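Local structure of coenzyme A transferase (Yersinia pestis, 3QLI) at residues Tyr73-Ala78 / Ser126-Ala131; Val104-Ile109 / Glu350-His355; Gly260-Val265 / Leu364-Gly369; Asn348-His351 / Tyr357-Ser360; Ser384-Ala387 / Ser392-Ile395. The protein probably transfers coenzyme A between acyl groups and carboxylic acids such as acetate, passing through a covalent link between coenzyme A and an active-site glutamate. All blocks are in the same frame, centred on the assembly; numbering follows the deposited sequence.

Contact 1 of 5, residues Tyr73-Ala78 / Ser126-Ala131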
# COMPACT_ATOMS: atom_id res chain seq x y z
N TYR A 73 20.14 4.33 -13.39
CA TYR A 73 18.98 4.16 -12.53
C TYR A 73 18.92 5.34 -11.55
O TYR A 73 19.89 5.59 -10.82
CB TYR A 73 19.10 2.85 -11.74
CG TYR A 73 18.96 1.59 -12.55
CD1 TYR A 73 17.75 0.90 -12.60
CD2 TYR A 73 20.05 1.04 -13.24
CE1 TYR A 73 17.62 -0.29 -13.33
CE2 TYR A 73 19.93 -0.14 -13.98
CZ TYR A 73 18.70 -0.80 -14.02
OH TYR A 73 18.57 -1.99 -14.74
N TYR A 74 17.80 6.05 -11.49
CA TYR A 74 17.78 7.30 -10.73
C TYR A 74 16.37 7.80 -10.46
O TYR A 74 15.42 7.37 -11.12
CB TYR A 74 18.56 8.38 -11.51
CG TYR A 74 17.85 8.75 -12.79
CD1 TYR A 74 17.08 9.90 -12.87
CD2 TYR A 74 17.93 7.94 -13.91
CE1 TYR A 74 16.41 10.23 -14.03
CE2 TYR A 74 17.26 8.26 -15.09
CZ TYR A 74 16.50 9.40 -15.14
OH TYR A 74 15.82 9.72 -16.31
N PHE A 75 16.26 8.75 -9.52
CA PHE A 75 15.01 9.38 -9.11
C PHE A 75 15.17 10.91 -9.09
O PHE A 75 16.29 11.41 -8.94
CB PHE A 75 14.67 8.99 -7.67
CG PHE A 75 14.14 7.60 -7.50
CD1 PHE A 75 12.77 7.36 -7.48
CD2 PHE A 75 15.00 6.53 -7.32
CE1 PHE A 75 12.28 6.09 -7.30
CE2 PHE A 75 14.51 5.25 -7.14
CZ PHE A 75 13.15 5.03 -7.13
N GLU A 76 14.07 11.64 -9.21
CA GLU A 76 14.09 13.11 -9.13
C GLU A 76 15.07 13.87 -10.03
O GLU A 76 15.99 14.52 -9.55
CB GLU A 76 14.25 13.56 -7.67
CG GLU A 76 13.60 14.90 -7.38
CD GLU A 76 12.13 14.94 -7.72
OE1 GLU A 76 11.46 13.89 -7.62
OE2 GLU A 76 11.63 16.02 -8.10
N THR A 77 14.86 13.77 -11.34
CA THR A 77 15.72 14.42 -12.33
C THR A 77 15.76 15.95 -12.24
O THR A 77 14.77 16.60 -11.91
CB THR A 77 15.28 14.06 -13.76
OG1 THR A 77 14.70 12.75 -13.77
CG2 THR A 77 16.46 14.10 -14.71
N ALA A 78 16.92 16.51 -12.56
CA ALA A 78 17.15 17.95 -12.55
C ALA A 78 17.76 18.35 -13.89
O ALA A 78 18.30 17.51 -14.61
CB ALA A 78 18.07 18.34 -11.41
N SER A 126 8.75 0.81 -9.11
CA SER A 126 9.24 0.54 -7.76
C SER A 126 8.49 1.38 -6.76
O SER A 126 7.75 2.29 -7.14
CB SER A 126 10.73 0.85 -7.65
OG SER A 126 10.94 2.26 -7.55
N ASN A 127 8.69 1.07 -5.48
CA ASN A 127 8.39 2.01 -4.40
C ASN A 127 9.65 2.78 -3.99
O ASN A 127 10.70 2.19 -3.72
CB ASN A 127 7.84 1.28 -3.19
CG ASN A 127 6.52 0.63 -3.46
OD1 ASN A 127 5.51 1.31 -3.58
ND2 ASN A 127 6.52 -0.69 -3.55
N PHE A 128 9.54 4.10 -3.94
CA PHE A 128 10.67 4.92 -3.53
C PHE A 128 11.19 4.43 -2.17
O PHE A 128 12.40 4.40 -1.94
CB PHE A 128 10.26 6.40 -3.50
CG PHE A 128 11.36 7.36 -3.09
CD1 PHE A 128 12.62 7.29 -3.65
CD2 PHE A 128 11.10 8.37 -2.16
CE1 PHE A 128 13.63 8.18 -3.28
CE2 PHE A 128 12.09 9.28 -1.78
CZ PHE A 128 13.36 9.19 -2.34
N HIS A 129 10.29 4.02 -1.28
CA HIS A 129 10.71 3.59 0.07
C HIS A 129 11.58 2.34 0.06
O HIS A 129 12.28 2.05 1.04
CB HIS A 129 9.52 3.42 1.04
CG HIS A 129 8.67 2.22 0.78
ND1 HIS A 129 7.42 2.30 0.21
CD2 HIS A 129 8.87 0.90 1.04
CE1 HIS A 129 6.89 1.09 0.11
NE2 HIS A 129 7.76 0.22 0.61
N GLN A 130 11.55 1.59 -1.05
CA GLN A 130 12.35 0.37 -1.19
C GLN A 130 13.59 0.58 -2.07
O GLN A 130 14.31 -0.38 -2.36
CB GLN A 130 11.50 -0.78 -1.77
CG GLN A 130 10.36 -1.16 -0.85
CD GLN A 130 9.30 -2.03 -1.53
OE1 GLN A 130 9.27 -2.16 -2.76
NE2 GLN A 130 8.43 -2.60 -0.72
N ALA A 131 13.84 1.82 -2.47
CA ALA A 131 14.94 2.12 -3.39
C ALA A 131 16.32 1.66 -2.91
O ALA A 131 17.11 1.17 -3.71
CB ALA A 131 14.98 3.61 -3.75

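Contact 2 of 5, residues Val104-Ile109 / Glu350-His355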
# COMPACT_ATOMS: atom_id res chain seq x y z
N VAL A 104 11.47 16.19 -17.49
CA VAL A 104 12.57 15.81 -18.38
C VAL A 104 12.27 14.52 -19.17
O VAL A 104 12.48 14.46 -20.38
CB VAL A 104 13.90 15.65 -17.60
CG1 VAL A 104 15.00 15.10 -18.51
CG2 VAL A 104 14.31 16.98 -16.98
N GLU A 105 11.79 13.49 -18.48
CA GLU A 105 11.46 12.22 -19.13
C GLU A 105 10.21 12.33 -20.01
O GLU A 105 10.12 11.69 -21.05
CB GLU A 105 11.28 11.10 -18.10
CG GLU A 105 12.55 10.68 -17.41
CD GLU A 105 12.98 11.65 -16.32
OE1 GLU A 105 12.13 12.40 -15.79
OE2 GLU A 105 14.18 11.65 -15.98
N ARG A 106 9.22 13.10 -19.56
CA ARG A 106 8.05 13.34 -20.40
C ARG A 106 8.46 13.91 -21.76
O ARG A 106 7.98 13.44 -22.80
CB ARG A 106 7.06 14.27 -19.69
CG ARG A 106 6.31 13.60 -18.55
CD ARG A 106 5.05 14.37 -18.15
NE ARG A 106 5.36 15.68 -17.59
CZ ARG A 106 5.60 15.92 -16.30
NH1 ARG A 106 5.57 14.94 -15.41
NH2 ARG A 106 5.87 17.15 -15.90
N ALA A 107 9.36 14.89 -21.76
CA ALA A 107 9.87 15.46 -23.02
C ALA A 107 10.57 14.40 -23.90
O ALA A 107 10.36 14.33 -25.11
CB ALA A 107 10.80 16.63 -22.74
N LEU A 108 11.41 13.58 -23.29
CA LEU A 108 12.08 12.52 -24.02
C LEU A 108 11.08 11.52 -24.58
O LEU A 108 11.20 11.10 -25.74
CB LEU A 108 13.05 11.77 -23.11
CG LEU A 108 14.28 12.52 -22.60
CD1 LEU A 108 15.00 11.68 -21.55
CD2 LEU A 108 15.21 12.85 -23.77
N ILE A 109 10.11 11.12 -23.76
CA ILE A 109 9.17 10.07 -24.18
C ILE A 109 8.37 10.52 -25.39
O ILE A 109 8.20 9.78 -26.36
CB ILE A 109 8.18 9.70 -23.06
CG1 ILE A 109 8.91 9.01 -21.91
CG2 ILE A 109 7.07 8.79 -23.61
CD1 ILE A 109 8.03 8.78 -20.68
N GLU A 350 -0.44 11.64 -11.80
CA GLU A 350 0.32 11.43 -13.03
C GLU A 350 -0.08 12.41 -14.13
O GLU A 350 -1.25 12.47 -14.49
CB GLU A 350 0.15 9.99 -13.51
CG GLU A 350 0.83 9.73 -14.85
CD GLU A 350 2.31 10.02 -14.80
OE1 GLU A 350 3.01 9.47 -13.92
OE2 GLU A 350 2.78 10.82 -15.64
N HIS A 351 0.88 13.16 -14.66
CA HIS A 351 0.60 14.12 -15.73
C HIS A 351 0.28 13.44 -17.06
O HIS A 351 -0.51 13.96 -17.84
CB HIS A 351 1.79 15.07 -15.95
CG HIS A 351 1.85 16.21 -14.98
ND1 HIS A 351 2.56 16.16 -13.80
CD2 HIS A 351 1.30 17.45 -15.03
CE1 HIS A 351 2.44 17.31 -13.16
NE2 HIS A 351 1.68 18.11 -13.88
N MET A 352 0.90 12.30 -17.34
CA MET A 352 0.72 11.64 -18.63
C MET A 352 -0.57 10.83 -18.70
O MET A 352 -0.74 9.85 -17.97
CB MET A 352 1.91 10.76 -18.99
CG MET A 352 3.22 11.52 -19.12
SD MET A 352 4.56 10.54 -19.85
CE MET A 352 4.06 10.48 -21.57
N LEU A 353 -1.47 11.26 -19.59
CA LEU A 353 -2.78 10.64 -19.76
C LEU A 353 -2.71 9.13 -19.99
O LEU A 353 -2.00 8.66 -20.88
CB LEU A 353 -3.53 11.29 -20.92
CG LEU A 353 -4.16 12.67 -20.74
CD1 LEU A 353 -3.16 13.69 -20.23
CD2 LEU A 353 -4.78 13.13 -22.06
N GLY A 354 -3.47 8.38 -19.19
CA GLY A 354 -3.57 6.94 -19.36
C GLY A 354 -2.47 6.16 -18.65
O GLY A 354 -2.59 4.95 -18.44
N HIS A 355 -1.40 6.86 -18.27
CA HIS A 355 -0.26 6.22 -17.62
C HIS A 355 -0.26 6.44 -16.12
O HIS A 355 -1.04 7.25 -15.59
CB HIS A 355 1.05 6.72 -18.22
CG HIS A 355 1.19 6.45 -19.68
ND1 HIS A 355 1.77 5.30 -20.17
CD2 HIS A 355 0.80 7.16 -20.76
CE1 HIS A 355 1.75 5.32 -21.49
NE2 HIS A 355 1.16 6.44 -21.88
O HOH W 1 5.00 12.14 -15.46

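Contact 3 of 5, residues Gly260-Val265 / Leu364-Gly369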
# COMPACT_ATOMS: atom_id res chain seq x y z
N GLY A 260 6.39 19.46 14.89
CA GLY A 260 7.51 18.61 14.55
C GLY A 260 7.59 18.43 13.05
O GLY A 260 6.63 18.76 12.33
N ILE A 261 8.71 17.91 12.57
CA ILE A 261 8.87 17.61 11.15
C ILE A 261 9.37 16.19 10.96
O ILE A 261 10.37 15.79 11.55
CB ILE A 261 9.86 18.58 10.46
CG1 ILE A 261 9.27 19.99 10.34
CG2 ILE A 261 10.25 18.05 9.06
CD1 ILE A 261 10.27 21.01 9.81
N HIS A 262 8.63 15.42 10.16
CA HIS A 262 9.11 14.13 9.65
C HIS A 262 8.54 14.03 8.24
O HIS A 262 7.38 13.63 8.04
CB HIS A 262 8.62 12.97 10.52
CG HIS A 262 9.05 11.62 10.02
ND1 HIS A 262 10.01 10.86 10.67
CD2 HIS A 262 8.67 10.91 8.94
CE1 HIS A 262 10.18 9.72 10.00
NE2 HIS A 262 9.37 9.73 8.96
N THR A 263 9.37 14.40 7.27
CA THR A 263 8.89 14.65 5.93
C THR A 263 9.78 13.90 4.95
O THR A 263 10.92 13.57 5.28
CB THR A 263 8.92 16.17 5.66
OG1 THR A 263 8.27 16.45 4.41
CG2 THR A 263 10.38 16.69 5.65
N GLU A 264 9.26 13.59 3.77
CA GLU A 264 10.11 13.00 2.74
C GLU A 264 11.03 14.08 2.18
O GLU A 264 12.25 13.99 2.30
CB GLU A 264 9.28 12.37 1.63
CG GLU A 264 10.13 11.69 0.54
CD GLU A 264 9.31 11.38 -0.70
OE1 GLU A 264 8.32 10.63 -0.59
OE2 GLU A 264 9.64 11.92 -1.78
N VAL A 265 10.44 15.11 1.58
CA VAL A 265 11.22 16.23 1.08
C VAL A 265 11.18 17.43 2.05
O VAL A 265 10.10 17.82 2.53
CB VAL A 265 10.76 16.70 -0.33
CG1 VAL A 265 9.38 17.27 -0.27
CG2 VAL A 265 11.72 17.76 -0.90
N LEU A 364 1.83 7.81 -1.12
CA LEU A 364 1.01 6.81 -0.45
C LEU A 364 1.62 6.35 0.88
O LEU A 364 0.90 5.99 1.80
CB LEU A 364 0.74 5.61 -1.37
CG LEU A 364 -0.23 4.55 -0.84
CD1 LEU A 364 -1.60 5.16 -0.45
CD2 LEU A 364 -0.41 3.47 -1.88
N ASP A 365 2.95 6.34 0.98
CA ASP A 365 3.60 6.01 2.25
C ASP A 365 3.08 6.90 3.37
O ASP A 365 2.82 6.45 4.47
CB ASP A 365 5.12 6.21 2.16
CG ASP A 365 5.76 5.35 1.09
OD1 ASP A 365 5.25 4.24 0.83
OD2 ASP A 365 6.76 5.80 0.50
N PHE A 366 2.95 8.19 3.07
CA PHE A 366 2.53 9.15 4.08
C PHE A 366 1.01 9.18 4.26
O PHE A 366 0.52 9.46 5.35
CB PHE A 366 3.12 10.53 3.77
CG PHE A 366 4.50 10.71 4.34
CD1 PHE A 366 4.67 11.12 5.66
CD2 PHE A 366 5.63 10.38 3.60
CE1 PHE A 366 5.93 11.23 6.21
CE2 PHE A 366 6.91 10.50 4.15
CZ PHE A 366 7.05 10.93 5.46
N VAL A 367 0.26 8.88 3.20
CA VAL A 367 -1.19 8.70 3.34
C VAL A 367 -1.45 7.58 4.35
O VAL A 367 -2.27 7.72 5.27
CB VAL A 367 -1.84 8.35 1.96
CG1 VAL A 367 -3.29 7.88 2.14
CG2 VAL A 367 -1.77 9.54 1.01
N ARG A 368 -0.74 6.46 4.20
CA ARG A 368 -0.88 5.33 5.11
C ARG A 368 -0.35 5.63 6.50
O ARG A 368 -0.98 5.31 7.51
CB ARG A 368 -0.11 4.12 4.54
CG ARG A 368 -0.68 3.55 3.25
CD ARG A 368 0.36 2.58 2.62
NE ARG A 368 -0.21 1.66 1.64
CZ ARG A 368 0.52 0.98 0.74
NH1 ARG A 368 1.83 1.15 0.70
NH2 ARG A 368 -0.07 0.14 -0.12
N GLY A 369 0.85 6.21 6.57
CA GLY A 369 1.48 6.48 7.84
C GLY A 369 0.72 7.51 8.67
O GLY A 369 0.56 7.33 9.88

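Contact 4 of 5, residues Asn348-His351 / Tyr357-Ser360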
# COMPACT_ATOMS: atom_id res chain seq x y z
N ASN A 348 -5.15 10.95 -8.49
CA ASN A 348 -4.16 10.76 -9.54
C ASN A 348 -3.20 11.94 -9.63
O ASN A 348 -3.64 13.08 -9.78
CB ASN A 348 -4.84 10.57 -10.89
CG ASN A 348 -3.84 10.42 -12.03
OD1 ASN A 348 -2.78 9.82 -11.85
ND2 ASN A 348 -4.18 10.97 -13.19
N SER A 349 -1.90 11.66 -9.55
CA SER A 349 -0.89 12.70 -9.65
C SER A 349 -0.10 12.60 -10.95
O SER A 349 0.81 13.38 -11.19
CB SER A 349 0.08 12.60 -8.47
OG SER A 349 -0.54 12.98 -7.26
N GLU A 350 -0.44 11.64 -11.80
CA GLU A 350 0.32 11.43 -13.03
C GLU A 350 -0.08 12.41 -14.13
O GLU A 350 -1.25 12.47 -14.49
CB GLU A 350 0.15 9.99 -13.51
CG GLU A 350 0.83 9.73 -14.85
CD GLU A 350 2.31 10.02 -14.80
OE1 GLU A 350 3.01 9.47 -13.92
OE2 GLU A 350 2.78 10.82 -15.64
N HIS A 351 0.88 13.16 -14.66
CA HIS A 351 0.60 14.12 -15.73
C HIS A 351 0.28 13.44 -17.06
O HIS A 351 -0.51 13.96 -17.84
CB HIS A 351 1.79 15.07 -15.95
CG HIS A 351 1.85 16.21 -14.98
ND1 HIS A 351 2.56 16.16 -13.80
CD2 HIS A 351 1.30 17.45 -15.03
CE1 HIS A 351 2.44 17.31 -13.16
NE2 HIS A 351 1.68 18.11 -13.88
N TYR A 357 3.01 6.70 -13.57
CA TYR A 357 4.39 6.60 -13.12
C TYR A 357 4.56 7.24 -11.75
O TYR A 357 5.55 7.02 -11.07
CB TYR A 357 5.34 7.28 -14.11
CG TYR A 357 5.22 6.78 -15.52
CD1 TYR A 357 4.70 7.60 -16.52
CD2 TYR A 357 5.60 5.49 -15.86
CE1 TYR A 357 4.59 7.15 -17.82
CE2 TYR A 357 5.49 5.03 -17.15
CZ TYR A 357 4.98 5.86 -18.13
OH TYR A 357 4.87 5.40 -19.42
N SER A 358 3.58 8.05 -11.34
CA SER A 358 3.73 8.80 -10.09
C SER A 358 3.52 7.93 -8.84
O SER A 358 3.88 8.33 -7.74
CB SER A 358 2.82 10.05 -10.06
OG SER A 358 1.45 9.68 -10.05
N ALA A 359 2.99 6.73 -9.03
CA ALA A 359 2.76 5.83 -7.90
C ALA A 359 4.08 5.37 -7.25
O ALA A 359 4.10 4.83 -6.14
CB ALA A 359 1.92 4.64 -8.34
N SER A 360 5.19 5.61 -7.94
CA SER A 360 6.51 5.32 -7.40
C SER A 360 6.90 6.27 -6.28
O SER A 360 7.78 5.95 -5.48
CB SER A 360 7.56 5.40 -8.52
OG SER A 360 7.40 4.32 -9.40

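Contact 5 of 5, residues Ser384-Ala387 / Ser392-Ile395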
# COMPACT_ATOMS: atom_id res chain seq x y z
N SER A 384 -10.16 22.91 -7.54
CA SER A 384 -11.23 22.11 -8.11
C SER A 384 -11.24 22.10 -9.63
O SER A 384 -11.83 21.22 -10.24
CB SER A 384 -12.60 22.58 -7.60
OG SER A 384 -12.91 23.85 -8.14
N THR A 385 -10.58 23.09 -10.25
CA THR A 385 -10.58 23.19 -11.71
C THR A 385 -9.20 23.50 -12.27
O THR A 385 -8.26 23.79 -11.53
CB THR A 385 -11.55 24.27 -12.21
OG1 THR A 385 -11.05 25.57 -11.87
CG2 THR A 385 -12.92 24.09 -11.59
N ALA A 386 -9.10 23.42 -13.59
CA ALA A 386 -7.88 23.78 -14.31
C ALA A 386 -8.27 24.58 -15.54
O ALA A 386 -9.46 24.64 -15.90
CB ALA A 386 -7.12 22.53 -14.71
N ALA A 387 -7.30 25.20 -16.19
CA ALA A 387 -7.55 25.83 -17.49
C ALA A 387 -8.62 26.93 -17.40
O ALA A 387 -9.64 26.86 -18.08
CB ALA A 387 -7.98 24.77 -18.50
N SER A 392 -12.62 20.38 -15.04
CA SER A 392 -12.78 19.96 -13.66
C SER A 392 -11.65 19.02 -13.25
O SER A 392 -11.30 18.10 -14.00
CB SER A 392 -14.12 19.26 -13.46
OG SER A 392 -14.30 18.92 -12.10
N ARG A 393 -11.10 19.22 -12.06
CA ARG A 393 -10.11 18.28 -11.53
C ARG A 393 -10.78 17.24 -10.65
O ARG A 393 -10.14 16.27 -10.21
CB ARG A 393 -8.99 19.01 -10.78
CG ARG A 393 -8.05 19.79 -11.71
CD ARG A 393 -6.91 20.43 -10.92
NE ARG A 393 -5.91 21.07 -11.78
CZ ARG A 393 -4.97 20.41 -12.46
NH1 ARG A 393 -4.90 19.08 -12.40
NH2 ARG A 393 -4.11 21.09 -13.21
N ILE A 394 -12.08 17.44 -10.40
CA ILE A 394 -12.90 16.42 -9.76
C ILE A 394 -13.63 15.70 -10.89
O ILE A 394 -14.41 16.32 -11.62
CB ILE A 394 -13.93 17.02 -8.79
CG1 ILE A 394 -13.25 17.95 -7.77
CG2 ILE A 394 -14.75 15.90 -8.12
CD1 ILE A 394 -12.13 17.28 -6.93
N ILE A 395 -13.37 14.41 -11.06
CA ILE A 395 -13.83 13.72 -12.27
C ILE A 395 -14.59 12.45 -11.94
O ILE A 395 -14.50 11.92 -10.82
CB ILE A 395 -12.64 13.39 -13.22
CG1 ILE A 395 -11.67 12.41 -12.56
CG2 ILE A 395 -11.92 14.67 -13.62
CD1 ILE A 395 -10.58 11.88 -13.50
O HOH W 2 -14.69 21.03 -10.20
O HOH W 3 -5.31 24.32 -11.24

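Contact 1 of 5, residues Tyr73-Ala78 / Ser126-Ala131
Phe128 drives an edge of its ring onto the face of Phe75, an edge-to-face pair with ring centroids 5.2 Å apart and planes at 51°. The touching atom is Phe128 CD1, which sits toward the rim of that face, 3.8 Å from Phe75 CD1. Phe128 reaches it with CG anti to its backbone N (chi1 -180°), which swings the ring over toward Phe75. The far end of the Phe75 ring is held as closely: Ser126 OG lies at its edge, near the ring plane and 3.6 Å from Phe75 CZ, and Ala131 CB packs 3.8 Å from Phe75 CE2. All four residues are buried, and no hydrogen bond spans the contact. The looser side is polar: Gln130 is partly exposed, and buried Asn127 makes a weak bond through ND2 to Gln130 OE1. Both side chains also bond the second subunit, at Asp408 and Lys422 of that chain. Glu76, a coenzyme A-binding residue, follows Phe75 directly. Phe128 lies against Glu264, so it probably forms part of the active-site wall, with Phe75 behind it. Phe75 comes just after strand 70-74 of the N-terminal parallel sheet, with Phe100 and Tyr165 also on its ring, while Ala131 begins helix 131-139.

Contact 2 of 5, residues Val104-Ile109 / Glu350-His355
Arg106 and Met352 mark the closest backbone approach, CA to CA 7.7 Å, between helix 103-114 and an irregular loop that makes a type II turn from Met352 to His355. The two side chains run antiparallel alongside one another, bringing Arg106 CD to 3.5 Å from Met352 CG. One turn further along the helix, Ile109 CD1 meets Met352 SD at 4.0 Å and completes the apolar part. Arg106 bends at chi3 (-66°), and its guanidinium turns one face to His351, whose CB stands over the rim of that face. The guanidinium and ring planes are inclined at 36°, and Arg106 NH1 is 3.6 Å from His351 ND1. At the guanidinium edge, in its plane, a water accepts from Arg106 NH1 at 2.9 Å and donates to Glu350 OE2 at 2.6 Å. The same Glu350 OE2 takes the backbone N-H of Met352 on its anti lone pair (2.9 Å, 167°), which ties the carboxylate to its own loop. Arg106 and Glu350 both bind coenzyme A, and here one comes from each domain. Their opposite charges, 5.0 Å apart between Arg106 NH1 and Glu350 OE2, are bridged by water and not joined by a direct salt bridge, so any attraction between them is probably softened.

Contact 3 of 5, residues Gly260-Val265 / Leu364-Gly369
A buried contact sets one aromatic ring, Phe366 of helix 363-372, against the backbone of the loop 262-264, which follows strand 260-261 and ends at Glu264. No hydrogen bond joins the two segments. The outer end of the ring does the touching: Phe366 CE1 comes to 3.3 Å from His262 O, and CZ lies 3.8 Å from Glu264 N. Both backbone atoms approach obliquely. His262 adds its imidazole, with CG anti to its own N (chi1 179°), and the edge of that ring meets Phe366, His262 CD2 being 3.8 Å from Phe366 CZ. The imidazole is also held at its other end, because His262 NE2 is hydrogen-bonded to the carbonyl of Val320. Further along the loop, Glu264 CB rests 3.9 Å from Phe366 CE2. Strand 260-261 borders 237-240 in the mixed sheet of the C-terminal half, and Phe366 also touches Gln239 of that neighbouring strand. The helix thus packs close to the loop that carries Glu264, the residue seen covalently linked to coenzyme A in this protein. Beyond CB the Glu264 chain runs extended, leaving Phe366 behind and taking its carboxylate toward Phe128 and a bound acetate ion. Asn321 ND2 bonds both Glu264 OE1 and Asp365 OD2, placing an amide between two carboxylates whose nearest oxygens are 5.2 Å apart. Within the first segment, Thr263 OG1 donates to Val265 O at 3.0 Å from above the carbonyl plane, and it also pairs with Met240 N.

Contact 4 of 5, residues Asn348-His351 / Tyr357-Ser360
Glu350 OE1 is approached by two successive backbone nitrogens of the opposing segment, those of Tyr357 and Ser358. The Tyr357 N-H makes a hydrogen bond of 2.8 Å and 145°, reaching OE1 from above the carboxylate plane; Ser358 N is 3.0 Å from the same oxygen. The segment carrying Glu350 begins with an Asx turn, in which Asn348 OD1 accepts the N-H of Glu350 (3.0 Å), again from well above the carbonyl plane. This turn directs the chain out of strand 347-348 into the loop that runs on to helix 363-372. Glu350 starts out with CG anti to its N and then bends at chi2 (58°), which folds the carboxylate back across the loop toward residues 357-358. Its plane stands almost perpendicular to the Tyr357 ring, at 88°, and OE1 also lies 3.2 Å from Tyr357 CB. With OE1 held here and OE2 engaged elsewhere in the loop, the buried carboxylate has restricted rotation. Glu350 and Ser358 are both coenzyme A-binding residues, so the loop closed here probably lines the coenzyme A site. Nearby, Tyr357 packs edge-to-face on Tyr123 and touches Arg406 of the second subunit. Ser358 OG, hydrogen-bonded to Gln356 OE1 and to Thr403, lies over the peptide between Ser349 and Glu350, 3.4 Å from Ser349 C and 3.6 Å from Ser349 CB.

Contact 5 of 5, residues Ser384-Ala387 / Ser392-Ile395
Arg393 N donates to Ser384 O across this contact, a bond of 2.8 Å and 167°. Beside it, Thr385 and Ser392 form an antiparallel non-hydrogen-bonded pair, CA to CA 4.4 Å, with both side chains on the same face of the small two-stranded ladder. Water adds two further links. One molecule donates to Ser384 O and to Ser392 OG, each at 2.9 Å, so Ser384 O is gripped by both a backbone N-H and a water. Another donates to Thr385 O and accepts only weakly from Arg393 NE. Within its own segment, Ser392 OG donates to Ile394 O at 2.6 Å; lying anti to the backbone N (chi1 -177°) and beside the carbonyl carbon, it is placed toward the following residues. The packing contacts belong to Arg393, whose chain runs extended from CG to NE alongside the 384-387 backbone. Ala386 CB lies 3.5 Å from Arg393 NE and 3.7 Å from Arg393 NH2. The guanidinium also turns an edge toward Thr385 O, while NH1 bonds the carbonyl of Leu339. Arg393, Ala387 and Leu339 all bind coenzyme A, so this hairpin probably helps form the coenzyme A site. Its Thr385-Ser392 face is covered by Phe441 of helix 439-451, and residues 394-395 continue as an edge strand beside 340-342.

In the fold
Contact 1 belongs to the N-terminal domain, contacts 4 and 5 to the C-terminal one, and contact 2 joins the two. Along the chain, the segments of contact 2 alternate with those of contacts 1 and 3, contact 3 encloses contact 4 in its loop, and contact 5 comes last. Contacts 2 and 4 share Glu350 and His351, their centres about 9 Å apart. Contact 1 touches contact 2 through Glu105, contact 3 through Phe128, and contact 4 through Ser360. Contact 5 touches none, but its nearest atoms come within about 6 Å of contact 4 and 7 Å of contact 2. Each holds coenzyme A-binding residues, so together they probably line a shared site, largely where the domains meet.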